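Bifunctional enzyme cysn/cysc (Mycobacterium tuberculosis, PDB 4BZX) catalyses, through its APS kinase domain, the ATP-dependent phosphorylation of adenosine-5'-phosphosulfate at the 3'-hydroxyl, the second step of sulfate activation. Local coordinates at residues Y36-D41 and H67-L72; K5-T10 and L78-A83; D57-L62 and A88-L93; G46-L51 and L62-H67. All coordinates share one frame; numbering follows the deposited sequence. Where two conformers were deposited one is given.

Contact 1. Residues Y36-D41 and H67-L72. With ADX (adenosine-5'-phosphosulfate), chain C; EDO (1,2-ethanediol), chain K; EDO (1,2-ethanediol), chain H.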
# COMPACT_ATOMS: atom_id res chain seq x y z
N TYR A 36 3.99 3.87 11.72
CA TYR A 36 4.63 2.61 11.37
C TYR A 36 4.21 2.11 10.04
O TYR A 36 3.00 2.14 9.73
CB TYR A 36 4.21 1.59 12.47
CG TYR A 36 5.09 0.36 12.45
CD1 TYR A 36 6.36 0.39 13.00
CD2 TYR A 36 4.63 -0.78 11.92
CE1 TYR A 36 7.20 -0.73 12.96
CE2 TYR A 36 5.45 -1.92 11.89
CZ TYR A 36 6.71 -1.87 12.41
OH TYR A 36 7.41 -3.03 12.31
N VAL A 37 5.16 1.56 9.31
CA VAL A 37 4.90 1.03 7.97
C VAL A 37 4.75 -0.48 7.99
O VAL A 37 5.63 -1.20 8.48
CB VAL A 37 6.01 1.40 6.99
CG1 VAL A 37 5.75 0.77 5.61
CG2 VAL A 37 6.17 2.90 6.85
N LEU A 38 3.63 -0.95 7.51
CA LEU A 38 3.41 -2.44 7.32
C LEU A 38 3.53 -2.68 5.84
O LEU A 38 2.51 -2.53 5.13
CB LEU A 38 2.03 -2.93 7.75
CG LEU A 38 1.72 -2.87 9.21
CD1 LEU A 38 0.24 -3.24 9.40
CD2 LEU A 38 2.64 -3.76 10.05
N ASP A 39 4.70 -3.05 5.37
CA ASP A 39 4.97 -3.16 3.92
C ASP A 39 4.71 -4.57 3.44
O ASP A 39 5.28 -5.53 4.00
CB ASP A 39 6.42 -2.75 3.70
CG ASP A 39 6.85 -2.71 2.21
OD1 ASP A 39 6.89 -3.75 1.56
OD2 ASP A 39 7.19 -1.62 1.75
N GLY A 40 3.84 -4.73 2.47
CA GLY A 40 3.48 -6.03 1.91
C GLY A 40 4.67 -6.90 1.59
O GLY A 40 4.70 -8.08 1.95
N ASP A 41 5.67 -6.34 0.88
CA ASP A 41 6.86 -7.12 0.59
C ASP A 41 7.60 -7.58 1.84
O ASP A 41 8.09 -8.74 1.92
CB ASP A 41 7.79 -6.28 -0.33
CG ASP A 41 9.00 -7.06 -0.82
OD1 ASP A 41 8.85 -8.07 -1.51
OD2 ASP A 41 10.11 -6.67 -0.51
N HIS A 67 -6.12 -6.71 9.53
CA HIS A 67 -6.22 -6.92 10.96
C HIS A 67 -5.03 -6.46 11.78
O HIS A 67 -5.24 -5.83 12.84
CB HIS A 67 -6.40 -8.41 11.21
CG HIS A 67 -7.75 -8.89 10.89
ND1 HIS A 67 -8.86 -8.50 11.62
CD2 HIS A 67 -8.18 -9.75 9.96
CE1 HIS A 67 -9.93 -9.05 11.09
NE2 HIS A 67 -9.54 -9.86 10.13
N VAL A 68 -3.80 -6.60 11.22
CA VAL A 68 -2.64 -6.13 11.88
C VAL A 68 -2.63 -4.55 11.93
O VAL A 68 -2.30 -3.95 12.96
CB VAL A 68 -1.38 -6.66 11.26
CG1 VAL A 68 -0.16 -6.07 11.90
CG2 VAL A 68 -1.28 -8.17 11.34
N ALA A 69 -3.06 -3.94 10.84
CA ALA A 69 -3.20 -2.49 10.77
C ALA A 69 -4.20 -1.99 11.87
O ALA A 69 -3.89 -1.00 12.54
CB ALA A 69 -3.60 -2.02 9.43
N THR A 70 -5.37 -2.61 11.99
CA THR A 70 -6.36 -2.16 13.02
C THR A 70 -5.83 -2.31 14.37
O THR A 70 -6.08 -1.44 15.23
CB THR A 70 -7.74 -2.85 12.92
OG1 THR A 70 -7.57 -4.25 13.12
CG2 THR A 70 -8.34 -2.57 11.64
N LEU A 71 -5.04 -3.33 14.63
CA LEU A 71 -4.50 -3.50 15.93
C LEU A 71 -3.44 -2.44 16.26
O LEU A 71 -3.43 -1.90 17.37
CB LEU A 71 -4.02 -4.94 16.01
CG LEU A 71 -3.26 -5.42 17.19
CD1 LEU A 71 -3.66 -6.88 17.30
CD2 LEU A 71 -1.79 -5.23 16.86
N LEU A 72 -2.55 -2.16 15.31
CA LEU A 72 -1.56 -1.10 15.55
C LEU A 72 -2.24 0.27 15.61
O LEU A 72 -1.86 1.10 16.46
CB LEU A 72 -0.52 -1.10 14.48
CG LEU A 72 0.38 -2.32 14.52
CD1 LEU A 72 1.23 -2.32 13.29
CD2 LEU A 72 1.21 -2.38 15.76
SB ADX C . -0.59 -8.10 -2.97
O1B ADX C . -1.09 -6.87 -2.40
O2B ADX C . -1.09 -8.36 -4.31
O3B ADX C . -0.79 -9.28 -2.09
PA ADX C . 2.06 -7.32 -2.10
O1A ADX C . 1.87 -8.04 -0.81
O2A ADX C . 2.09 -5.85 -2.09
O3A ADX C . 0.96 -7.93 -3.14
O5' ADX C . 3.40 -7.93 -2.72
C5' ADX C . 3.89 -7.32 -3.88
C4' ADX C . 5.43 -7.43 -3.77
O4' ADX C . 5.89 -8.69 -4.29
C3' ADX C . 6.02 -6.31 -4.57
O3' ADX C . 7.09 -5.75 -3.75
C2' ADX C . 6.49 -7.01 -5.78
O2' ADX C . 7.72 -6.34 -6.16
C1' ADX C . 6.71 -8.48 -5.49
N9 ADX C . 6.16 -9.51 -6.35
C8 ADX C . 6.73 -10.74 -6.58
N7 ADX C . 5.98 -11.49 -7.35
C5 ADX C . 4.89 -10.74 -7.66
C6 ADX C . 3.74 -10.99 -8.50
N6 ADX C . 3.61 -12.19 -9.12
N1 ADX C . 2.84 -9.99 -8.59
C2 ADX C . 3.02 -8.84 -7.97
N3 ADX C . 4.08 -8.52 -7.18
C4 ADX C . 5.01 -9.47 -7.01
C1 EDO K . 7.45 -11.38 -1.92
O1 EDO K . 7.22 -9.94 -1.97
C2 EDO K . 8.88 -11.61 -2.31
O2 EDO K . 9.60 -10.41 -1.95
C1 EDO H . -12.00 -10.49 7.42
O1 EDO H . -12.56 -11.50 6.57
C2 EDO H . -12.03 -11.08 8.80
O2 EDO H . -10.86 -11.85 9.01

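Contact 2. Residues K5-T10 and L78-A83. With ADX (adenosine-5'-phosphosulfate), chain C.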
# COMPACT_ATOMS: atom_id res chain seq x y z
N LYS A 5 -4.91 5.71 12.93
CA LYS A 5 -5.59 5.63 11.65
C LYS A 5 -4.68 4.86 10.68
O LYS A 5 -3.52 4.70 10.92
CB LYS A 5 -5.83 7.03 11.09
CG LYS A 5 -6.48 7.96 12.11
CD LYS A 5 -6.71 9.33 11.54
CE LYS A 5 -7.18 10.23 12.69
NZ LYS A 5 -7.59 11.51 12.13
N THR A 6 -5.28 4.41 9.59
CA THR A 6 -4.54 3.66 8.54
C THR A 6 -4.61 4.39 7.20
O THR A 6 -5.71 4.83 6.73
CB THR A 6 -5.11 2.27 8.42
OG1 THR A 6 -4.91 1.59 9.65
CG2 THR A 6 -4.51 1.54 7.30
N VAL A 7 -3.44 4.48 6.54
CA VAL A 7 -3.32 4.91 5.22
C VAL A 7 -2.93 3.71 4.35
O VAL A 7 -1.90 3.12 4.53
CB VAL A 7 -2.26 5.99 5.07
CG1 VAL A 7 -2.16 6.39 3.58
CG2 VAL A 7 -2.64 7.17 5.98
N TRP A 8 -3.87 3.33 3.50
CA TRP A 8 -3.71 2.13 2.69
C TRP A 8 -3.33 2.56 1.28
O TRP A 8 -4.17 3.23 0.62
CB TRP A 8 -5.03 1.41 2.67
CG TRP A 8 -4.92 0.01 2.20
CD1 TRP A 8 -4.92 -0.42 0.89
CD2 TRP A 8 -4.84 -1.19 3.00
NE1 TRP A 8 -4.87 -1.80 0.85
CE2 TRP A 8 -4.78 -2.29 2.11
CE3 TRP A 8 -4.74 -1.43 4.37
CZ2 TRP A 8 -4.67 -3.62 2.58
CZ3 TRP A 8 -4.64 -2.75 4.80
CH2 TRP A 8 -4.59 -3.78 3.89
N PHE A 9 -2.13 2.16 0.81
CA PHE A 9 -1.56 2.61 -0.51
C PHE A 9 -1.64 1.44 -1.54
O PHE A 9 -0.91 0.47 -1.28
CB PHE A 9 -0.06 2.93 -0.43
CG PHE A 9 0.33 4.08 0.46
CD1 PHE A 9 0.54 3.87 1.80
CD2 PHE A 9 0.59 5.35 -0.06
CE1 PHE A 9 0.91 4.91 2.65
CE2 PHE A 9 0.94 6.40 0.79
CZ PHE A 9 1.13 6.17 2.15
N THR A 10 -2.42 1.58 -2.67
CA THR A 10 -2.63 0.58 -3.70
C THR A 10 -1.99 1.08 -4.98
O THR A 10 -1.91 2.33 -5.20
CB THR A 10 -4.12 0.28 -3.86
OG1 THR A 10 -4.35 -0.63 -4.93
CG2 THR A 10 -4.96 1.58 -4.17
N LEU A 78 -0.18 5.76 13.65
CA LEU A 78 -0.56 6.02 12.29
C LEU A 78 0.10 4.94 11.42
O LEU A 78 1.30 4.92 11.21
CB LEU A 78 -0.08 7.42 11.85
CG LEU A 78 -0.61 7.97 10.53
CD1 LEU A 78 0.03 7.32 9.36
CD2 LEU A 78 -2.13 7.91 10.47
N VAL A 79 -0.73 4.10 10.85
CA VAL A 79 -0.25 2.94 10.13
C VAL A 79 -0.26 3.19 8.62
O VAL A 79 -1.27 3.58 8.10
CB VAL A 79 -1.09 1.70 10.46
CG1 VAL A 79 -0.54 0.47 9.76
CG2 VAL A 79 -1.16 1.49 11.97
N LEU A 80 0.85 2.86 7.94
CA LEU A 80 1.01 3.10 6.50
C LEU A 80 1.13 1.70 5.88
O LEU A 80 1.99 0.96 6.33
CB LEU A 80 2.24 3.92 6.22
CG LEU A 80 2.13 5.28 6.92
CD1 LEU A 80 3.42 5.76 7.52
CD2 LEU A 80 1.54 6.27 5.95
N VAL A 81 0.27 1.34 4.93
CA VAL A 81 0.28 0.01 4.33
C VAL A 81 0.50 0.03 2.81
O VAL A 81 -0.46 0.13 2.05
CB VAL A 81 -1.00 -0.77 4.66
CG1 VAL A 81 -0.88 -2.18 4.09
CG2 VAL A 81 -1.36 -0.73 6.15
N PRO A 82 1.79 -0.05 2.40
CA PRO A 82 2.07 -0.15 0.99
C PRO A 82 1.98 -1.58 0.52
O PRO A 82 2.84 -2.43 0.88
CB PRO A 82 3.45 0.41 0.88
CG PRO A 82 4.09 0.03 2.17
CD PRO A 82 3.05 0.23 3.16
N ALA A 83 0.89 -1.89 -0.16
CA ALA A 83 0.66 -3.23 -0.71
C ALA A 83 -0.09 -3.08 -2.00
O ALA A 83 -0.85 -2.16 -2.15
CB ALA A 83 -0.15 -4.05 0.20
SB ADX C . -0.59 -8.10 -2.97
O1B ADX C . -1.09 -6.87 -2.40
O2B ADX C . -1.09 -8.36 -4.31
O3B ADX C . -0.79 -9.28 -2.09
PA ADX C . 2.06 -7.32 -2.10
O1A ADX C . 1.87 -8.04 -0.81
O2A ADX C . 2.09 -5.85 -2.09
O3A ADX C . 0.96 -7.93 -3.14
O5' ADX C . 3.40 -7.93 -2.72
C5' ADX C . 3.89 -7.32 -3.88
C4' ADX C . 5.43 -7.43 -3.77
O4' ADX C . 5.89 -8.69 -4.29
C3' ADX C . 6.02 -6.31 -4.57
O3' ADX C . 7.09 -5.75 -3.75
C2' ADX C . 6.49 -7.01 -5.78
O2' ADX C . 7.72 -6.34 -6.16
C1' ADX C . 6.71 -8.48 -5.49
N9 ADX C . 6.16 -9.51 -6.35
C8 ADX C . 6.73 -10.74 -6.58
N7 ADX C . 5.98 -11.49 -7.35
C5 ADX C . 4.89 -10.74 -7.66
C6 ADX C . 3.74 -10.99 -8.50
N6 ADX C . 3.61 -12.19 -9.12
N1 ADX C . 2.84 -9.99 -8.59
C2 ADX C . 3.02 -8.84 -7.97
N3 ADX C . 4.08 -8.52 -7.18
C4 ADX C . 5.01 -9.47 -7.01

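Contact 3. Residues D57-L62 and A88-L93. With ADX (adenosine-5'-phosphosulfate), chain C.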
# COMPACT_ATOMS: atom_id res chain seq x y z
N ASP A 57 -4.28 -16.24 -2.30
CA ASP A 57 -3.19 -15.89 -1.40
C ASP A 57 -3.05 -14.38 -1.21
O ASP A 57 -2.79 -13.92 -0.09
CB ASP A 57 -1.87 -16.50 -1.88
CG ASP A 57 -1.74 -17.95 -1.52
OD1 ASP A 57 -2.69 -18.53 -0.93
OD2 ASP A 57 -0.65 -18.52 -1.77
N ARG A 58 -3.25 -13.60 -2.29
CA ARG A 58 -3.23 -12.15 -2.16
C ARG A 58 -4.37 -11.69 -1.21
O ARG A 58 -4.17 -10.83 -0.31
CB ARG A 58 -3.30 -11.45 -3.49
CG ARG A 58 -2.12 -11.67 -4.40
CD ARG A 58 -2.43 -11.02 -5.72
NE ARG A 58 -1.48 -11.35 -6.77
CZ ARG A 58 -0.60 -10.53 -7.31
NH1 ARG A 58 -0.29 -9.39 -6.80
NH2 ARG A 58 0.07 -10.99 -8.37
N ALA A 59 -5.55 -12.28 -1.35
CA ALA A 59 -6.67 -11.90 -0.48
C ALA A 59 -6.38 -12.14 0.98
O ALA A 59 -6.73 -11.31 1.83
CB ALA A 59 -7.92 -12.70 -0.89
N GLU A 60 -5.79 -13.31 1.25
CA GLU A 60 -5.36 -13.71 2.57
C GLU A 60 -4.27 -12.79 3.11
O GLU A 60 -4.32 -12.41 4.27
CB GLU A 60 -4.94 -15.16 2.62
CG GLU A 60 -4.50 -15.68 3.99
CD GLU A 60 -5.55 -15.60 5.12
OE1 GLU A 60 -6.76 -15.38 4.86
OE2 GLU A 60 -5.12 -15.75 6.28
N ASN A 61 -3.30 -12.45 2.27
CA ASN A 61 -2.21 -11.54 2.64
C ASN A 61 -2.79 -10.21 3.14
O ASN A 61 -2.44 -9.75 4.21
CB ASN A 61 -1.35 -11.35 1.42
CG ASN A 61 -0.22 -10.39 1.64
OD1 ASN A 61 0.66 -10.61 2.50
ND2 ASN A 61 -0.23 -9.31 0.85
N LEU A 62 -3.71 -9.70 2.37
CA LEU A 62 -4.32 -8.39 2.61
C LEU A 62 -5.35 -8.44 3.78
O LEU A 62 -5.45 -7.46 4.57
CB LEU A 62 -4.87 -7.88 1.34
CG LEU A 62 -3.82 -7.71 0.22
CD1 LEU A 62 -4.49 -7.52 -1.12
CD2 LEU A 62 -2.86 -6.59 0.59
N ALA A 88 -10.50 -4.49 -6.42
CA ALA A 88 -11.38 -3.66 -5.66
C ALA A 88 -11.85 -4.36 -4.39
O ALA A 88 -11.98 -3.70 -3.35
CB ALA A 88 -12.63 -3.22 -6.50
N GLU A 89 -12.14 -5.66 -4.49
CA GLU A 89 -12.62 -6.45 -3.34
C GLU A 89 -11.58 -6.51 -2.19
O GLU A 89 -11.98 -6.61 -1.00
CB GLU A 89 -13.08 -7.87 -3.74
CG GLU A 89 -11.98 -8.83 -4.10
CD GLU A 89 -12.45 -10.23 -4.56
OE1 GLU A 89 -13.51 -10.35 -5.16
OE2 GLU A 89 -11.69 -11.20 -4.36
N HIS A 90 -10.30 -6.48 -2.53
CA HIS A 90 -9.20 -6.41 -1.56
C HIS A 90 -9.24 -5.11 -0.77
O HIS A 90 -9.18 -5.13 0.47
CB HIS A 90 -7.83 -6.51 -2.23
CG HIS A 90 -7.59 -7.80 -2.95
ND1 HIS A 90 -6.68 -7.95 -3.95
CD2 HIS A 90 -8.18 -9.01 -2.78
CE1 HIS A 90 -6.68 -9.20 -4.36
NE2 HIS A 90 -7.59 -9.87 -3.64
N ARG A 91 -9.34 -3.98 -1.45
CA ARG A 91 -9.52 -2.70 -0.74
C ARG A 91 -10.84 -2.61 0.05
O ARG A 91 -10.88 -2.00 1.12
CB ARG A 91 -9.43 -1.54 -1.68
CG ARG A 91 -8.00 -1.29 -2.19
CD ARG A 91 -7.69 -1.66 -3.61
NE ARG A 91 -8.64 -1.15 -4.62
CZ ARG A 91 -8.49 -1.34 -5.93
NH1 ARG A 91 -7.44 -2.00 -6.41
NH2 ARG A 91 -9.42 -0.88 -6.77
N ALA A 92 -11.93 -3.14 -0.50
CA ALA A 92 -13.22 -3.15 0.18
C ALA A 92 -13.13 -3.92 1.46
O ALA A 92 -13.72 -3.52 2.46
CB ALA A 92 -14.33 -3.75 -0.71
N LEU A 93 -12.49 -5.06 1.42
CA LEU A 93 -12.28 -5.92 2.60
C LEU A 93 -11.47 -5.20 3.67
O LEU A 93 -11.85 -5.23 4.84
CB LEU A 93 -11.56 -7.21 2.22
CG LEU A 93 -11.17 -8.13 3.37
CD1 LEU A 93 -12.34 -8.41 4.29
CD2 LEU A 93 -10.57 -9.43 2.85
SB ADX C . -0.59 -8.10 -2.97
O1B ADX C . -1.09 -6.87 -2.40
O2B ADX C . -1.09 -8.36 -4.31
O3B ADX C . -0.79 -9.28 -2.09
PA ADX C . 2.06 -7.32 -2.10
O1A ADX C . 1.87 -8.04 -0.81
O2A ADX C . 2.09 -5.85 -2.09
O3A ADX C . 0.96 -7.93 -3.14
O5' ADX C . 3.40 -7.93 -2.72
C5' ADX C . 3.89 -7.32 -3.88
C4' ADX C . 5.43 -7.43 -3.77
O4' ADX C . 5.89 -8.69 -4.29
C3' ADX C . 6.02 -6.31 -4.57
O3' ADX C . 7.09 -5.75 -3.75
C2' ADX C . 6.49 -7.01 -5.78
O2' ADX C . 7.72 -6.34 -6.16
C1' ADX C . 6.71 -8.48 -5.49
N9 ADX C . 6.16 -9.51 -6.35
C8 ADX C . 6.73 -10.74 -6.58
N7 ADX C . 5.98 -11.49 -7.35
C5 ADX C . 4.89 -10.74 -7.66
C6 ADX C . 3.74 -10.99 -8.50
N6 ADX C . 3.61 -12.19 -9.12
N1 ADX C . 2.84 -9.99 -8.59
C2 ADX C . 3.02 -8.84 -7.97
N3 ADX C . 4.08 -8.52 -7.18
C4 ADX C . 5.01 -9.47 -7.01

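Contact 4. Residues G46-L51 and L62-H67. With ADX (adenosine-5'-phosphosulfate), chain C; EDO (1,2-ethanediol), chain H.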
# COMPACT_ATOMS: atom_id res chain seq x y z
N GLY A 46 7.87 -12.77 6.60
CA GLY A 46 7.60 -13.25 7.97
C GLY A 46 6.16 -13.73 8.12
O GLY A 46 5.84 -14.91 7.85
N LEU A 47 5.30 -12.84 8.61
CA LEU A 47 3.90 -13.16 8.88
C LEU A 47 3.26 -13.86 7.66
O LEU A 47 2.55 -14.85 7.79
CB LEU A 47 3.13 -11.91 9.21
CG LEU A 47 1.62 -12.09 9.37
CD1 LEU A 47 1.32 -13.08 10.48
CD2 LEU A 47 0.96 -10.74 9.59
N ASN A 48 3.53 -13.26 6.50
CA ASN A 48 2.97 -13.74 5.25
C ASN A 48 3.87 -14.56 4.36
O ASN A 48 3.56 -14.75 3.18
CB ASN A 48 2.34 -12.57 4.54
CG ASN A 48 1.21 -12.00 5.36
OD1 ASN A 48 0.48 -12.73 6.04
ND2 ASN A 48 1.13 -10.74 5.39
N ALA A 49 4.90 -15.18 4.96
CA ALA A 49 5.82 -16.05 4.19
C ALA A 49 5.25 -17.32 3.61
O ALA A 49 5.85 -17.95 2.71
CB ALA A 49 7.07 -16.37 5.01
N ASP A 50 4.08 -17.70 4.10
CA ASP A 50 3.38 -18.89 3.61
C ASP A 50 2.52 -18.62 2.38
O ASP A 50 1.93 -19.56 1.80
CB ASP A 50 2.51 -19.49 4.72
CG ASP A 50 1.44 -18.51 5.26
OD1 ASP A 50 1.69 -17.29 5.34
OD2 ASP A 50 0.33 -18.99 5.62
N LEU A 51 2.46 -17.37 1.94
CA LEU A 51 1.57 -16.99 0.86
C LEU A 51 2.34 -16.65 -0.41
O LEU A 51 3.38 -16.00 -0.36
CB LEU A 51 0.72 -15.77 1.29
CG LEU A 51 -0.10 -15.99 2.57
CD1 LEU A 51 -0.71 -14.70 2.98
CD2 LEU A 51 -1.13 -17.11 2.35
N LEU A 62 -3.71 -9.70 2.37
CA LEU A 62 -4.32 -8.39 2.61
C LEU A 62 -5.35 -8.44 3.78
O LEU A 62 -5.45 -7.46 4.57
CB LEU A 62 -4.87 -7.88 1.34
CG LEU A 62 -3.82 -7.71 0.22
CD1 LEU A 62 -4.49 -7.52 -1.12
CD2 LEU A 62 -2.86 -6.59 0.59
N ARG A 63 -6.04 -9.56 3.93
CA ARG A 63 -6.88 -9.76 5.13
C ARG A 63 -6.06 -9.68 6.41
O ARG A 63 -6.43 -9.02 7.40
CB ARG A 63 -7.62 -11.14 5.04
CG ARG A 63 -8.62 -11.37 6.15
CD ARG A 63 -9.12 -12.82 6.16
NE ARG A 63 -8.13 -13.73 6.70
CZ ARG A 63 -7.80 -13.88 7.99
NH1 ARG A 63 -8.49 -13.29 8.95
NH2 ARG A 63 -6.86 -14.74 8.35
N ARG A 64 -4.95 -10.38 6.42
CA ARG A 64 -4.12 -10.38 7.54
C ARG A 64 -3.55 -8.99 7.81
O ARG A 64 -3.51 -8.51 8.97
CB ARG A 64 -3.00 -11.39 7.35
CG ARG A 64 -3.39 -12.87 7.39
CD ARG A 64 -2.15 -13.71 7.17
NE ARG A 64 -2.43 -15.10 6.85
CZ ARG A 64 -1.49 -16.01 6.59
NH1 ARG A 64 -0.20 -15.65 6.56
NH2 ARG A 64 -1.80 -17.23 6.25
N LEU A 65 -3.04 -8.36 6.75
CA LEU A 65 -2.52 -7.02 6.91
C LEU A 65 -3.59 -6.04 7.45
O LEU A 65 -3.27 -5.17 8.24
CB LEU A 65 -2.02 -6.55 5.56
CG LEU A 65 -0.72 -7.14 5.06
CD1 LEU A 65 -0.37 -6.51 3.70
CD2 LEU A 65 0.35 -6.89 6.14
N SER A 66 -4.81 -6.19 7.01
CA SER A 66 -5.86 -5.29 7.49
C SER A 66 -6.10 -5.45 8.99
O SER A 66 -6.23 -4.45 9.68
CB SER A 66 -7.13 -5.37 6.67
OG SER A 66 -7.83 -6.60 6.85
N HIS A 67 -6.12 -6.71 9.53
CA HIS A 67 -6.22 -6.92 10.96
C HIS A 67 -5.03 -6.46 11.78
O HIS A 67 -5.24 -5.83 12.84
CB HIS A 67 -6.40 -8.41 11.21
CG HIS A 67 -7.75 -8.89 10.89
ND1 HIS A 67 -8.86 -8.50 11.62
CD2 HIS A 67 -8.18 -9.75 9.96
CE1 HIS A 67 -9.93 -9.05 11.09
NE2 HIS A 67 -9.54 -9.86 10.13
SB ADX C . -0.59 -8.10 -2.97
O1B ADX C . -1.09 -6.87 -2.40
O2B ADX C . -1.09 -8.36 -4.31
O3B ADX C . -0.79 -9.28 -2.09
PA ADX C . 2.06 -7.32 -2.10
O1A ADX C . 1.87 -8.04 -0.81
O2A ADX C . 2.09 -5.85 -2.09
O3A ADX C . 0.96 -7.93 -3.14
O5' ADX C . 3.40 -7.93 -2.72
C5' ADX C . 3.89 -7.32 -3.88
C4' ADX C . 5.43 -7.43 -3.77
O4' ADX C . 5.89 -8.69 -4.29
C3' ADX C . 6.02 -6.31 -4.57
O3' ADX C . 7.09 -5.75 -3.75
C2' ADX C . 6.49 -7.01 -5.78
O2' ADX C . 7.72 -6.34 -6.16
C1' ADX C . 6.71 -8.48 -5.49
N9 ADX C . 6.16 -9.51 -6.35
C8 ADX C . 6.73 -10.74 -6.58
N7 ADX C . 5.98 -11.49 -7.35
C5 ADX C . 4.89 -10.74 -7.66
C6 ADX C . 3.74 -10.99 -8.50
N6 ADX C . 3.61 -12.19 -9.12
N1 ADX C . 2.84 -9.99 -8.59
C2 ADX C . 3.02 -8.84 -7.97
N3 ADX C . 4.08 -8.52 -7.18
C4 ADX C . 5.01 -9.47 -7.01
C1 EDO H . -12.00 -10.49 7.42
O1 EDO H . -12.56 -11.50 6.57
C2 EDO H . -12.03 -11.08 8.80
O2 EDO H . -10.86 -11.85 9.01

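Contact 1. Residues Y36-D41 and H67-L72
Tyr36, on edge strand 35-37, meets Leu72 of helix 55-74 through ring atom CD2, which lies 4.0 Å from Leu72 CD1, the methyl approaching obliquely. Leu38 carries most of the contact. Its two methyls divide the work: CD1 rests on the helix backbone, 3.7 Å from Ala69 N, and also packs 3.8 Å from Val68 CG1, whereas CD2 meets Leu72 CD1 tip to tip at 3.8 Å. Past Leu38 the chain leaves the helix. Asp39 is the N-cap of helix 40-43, its OD1 bonding Asn42 N weakly while OD2 is hydrogen-bonded to Ser18 OG. Gly40 and Asp41 enter the adenosine-5'-phosphosulfate pocket, where Gly40 CA is 3.7 Å from O1A of the ligand and Asp41 CB 3.5 Å from its O3'. No hydrogen bond joins the two segments; the side-chain contacts are apolar, which implies that the strand end and the residue after it are held to the helix by van der Waals contact, while their directional backbone bonds go to strand 78-82.

Contact 2. Residues K5-T10 and L78-A83
Val81 and Phe9, the two residues most covered in this strand pair, pack on opposite faces of the sheet. Val81 lies over one face of the Trp8 indole: its CG1 is 3.9 Å from the centroid of the six-membered ring and 12° off the normal, a CH-pi contact. With CG1 anti to the backbone N (chi1 -176°), that methyl is set over the ring, while CG2 reaches back to Thr6 CG2. On the other face Phe9, in the conformer given, runs alongside Leu80, both side chains pointing the same way, and its CE1 edge receives Leu80 CD2 at 3.6 Å, near the ring plane. Backbone bonds fix this register. Val7 gives its N to Val79 O at 2.8 Å and takes Val81 N on its O, also at 2.8 Å, the alternation expected of parallel strands. Phe9 N to Val81 O differs, the donor standing 40° above the carbonyl plane. These are two inner strands of the parallel sheet of a P-loop kinase fold, between strands 35-37 and 104-110. Helix 55-74 covers the Thr6, Trp8, Val79 and Val81 face through Ala69, Leu62 and Leu72; helix 17-30 covers the Phe9 and Leu80 face through Ala21 and Val24.

Contact 3. Residues D57-L62 and A88-L93
The imidazole of His90 is the flat group at the centre: Leu62 CD1 reaches it obliquely, 3.6 Å from ND1, and Ala59 CA lies 3.9 Å from NE2, with Arg58 CB near CE1. The guanidinium of Arg58 presents its edge to the sulfate of adenosine-5'-phosphosulfate, O2B lying near its plane. This is helix-on-helix packing on one side of the P-loop kinase sheet: segments 57-62 and 88-93 of helices 55-74 and 88-101 run nearly parallel, their axes 21° and 9.9 Å apart. The CA atoms of Ala59 and His90 come within 6.1 Å, and the small alanine lets the ring sit directly against the opposing backbone. No hydrogen bond crosses between the two segments. The polar work is done on the ligand side of 57-62, where Asn61 ND2 makes weak bonds to O1A and O3B, bridging the phosphate and sulfate. Leu62 joins the two surfaces, one methyl on the histidine and CD2 3.5 Å from sulfate O1B. The Arg58 chain, extended from CG to NE, spans from the helix to the adenine; NE is held by Phe53 O. At its end, NH1 donates to O2B at 2.8 Å and 165°, and NH2 to adenine N1 at 3.0 Å.

Contact 4. Residues G46-L51 and L62-H67
Arg64 of helix 55-74 reaches across to Asp50 of loop 46-51, a loop built from two overlapping type I beta turns, Gly46 to Ala49 and Asn48 to Leu51, in the P-loop kinase fold. Along the helix, Leu62 turns away from the loop, and it is Arg64 that carries the contact. Its chain, extended from CG to NE, slides past Asn48 in the opposite direction, and the guanidinium meets the Asp50 carboxylate end-on, the two planes only 18° apart. NH1 also donates to Asn48 OD1 at 3.0 Å, on a lone pair in the carbonyl plane, although this partner is 23° out of the guanidinium plane. Leu51 CD1 lies over one face of the group, 3.7 Å above its plane, and NE forms a salt bridge with Glu60 one turn earlier. Bonds to Asp50, Asn48 and Glu60 together should limit the rotation of the guanidinium. Next, Leu65 places CD2 4.0 Å from Asn48 ND2, meeting the amide at a slant in the conformer given. The end-on salt bridge uses the syn lone pairs of both oxygens: Asp50 OD1 is 2.8 Å from Arg64 NH1, and Asp50 OD2 is 2.8 Å from Arg64 NH2 at a nearly straight 174°.

In the fold
Helix 55-74 supplies one segment each to contacts 1, 3 and 4, whereas contact 2 forms the sheet core that this helix covers. Contacts 2 and 3 are buried, contacts 1 and 4 partly so. Contact 2, with 11 of 12 touching residues buried, combines regular backbone bonds with apolar faces; its strand 78-82 pairs with strand 35-37 of contact 1, and Leu80 O probably accepts a bond from Leu38 N just beyond that strand. Contacts 1 and 3 join helix 55-74 to an edge strand and to a neighbouring helix without any hydrogen bond between their segments. Contact 4 relies instead on charge. Leu62 is shared by contacts 3 and 4, and each contact has a residue touching adenosine-5'-phosphosulfate, most richly contact 3.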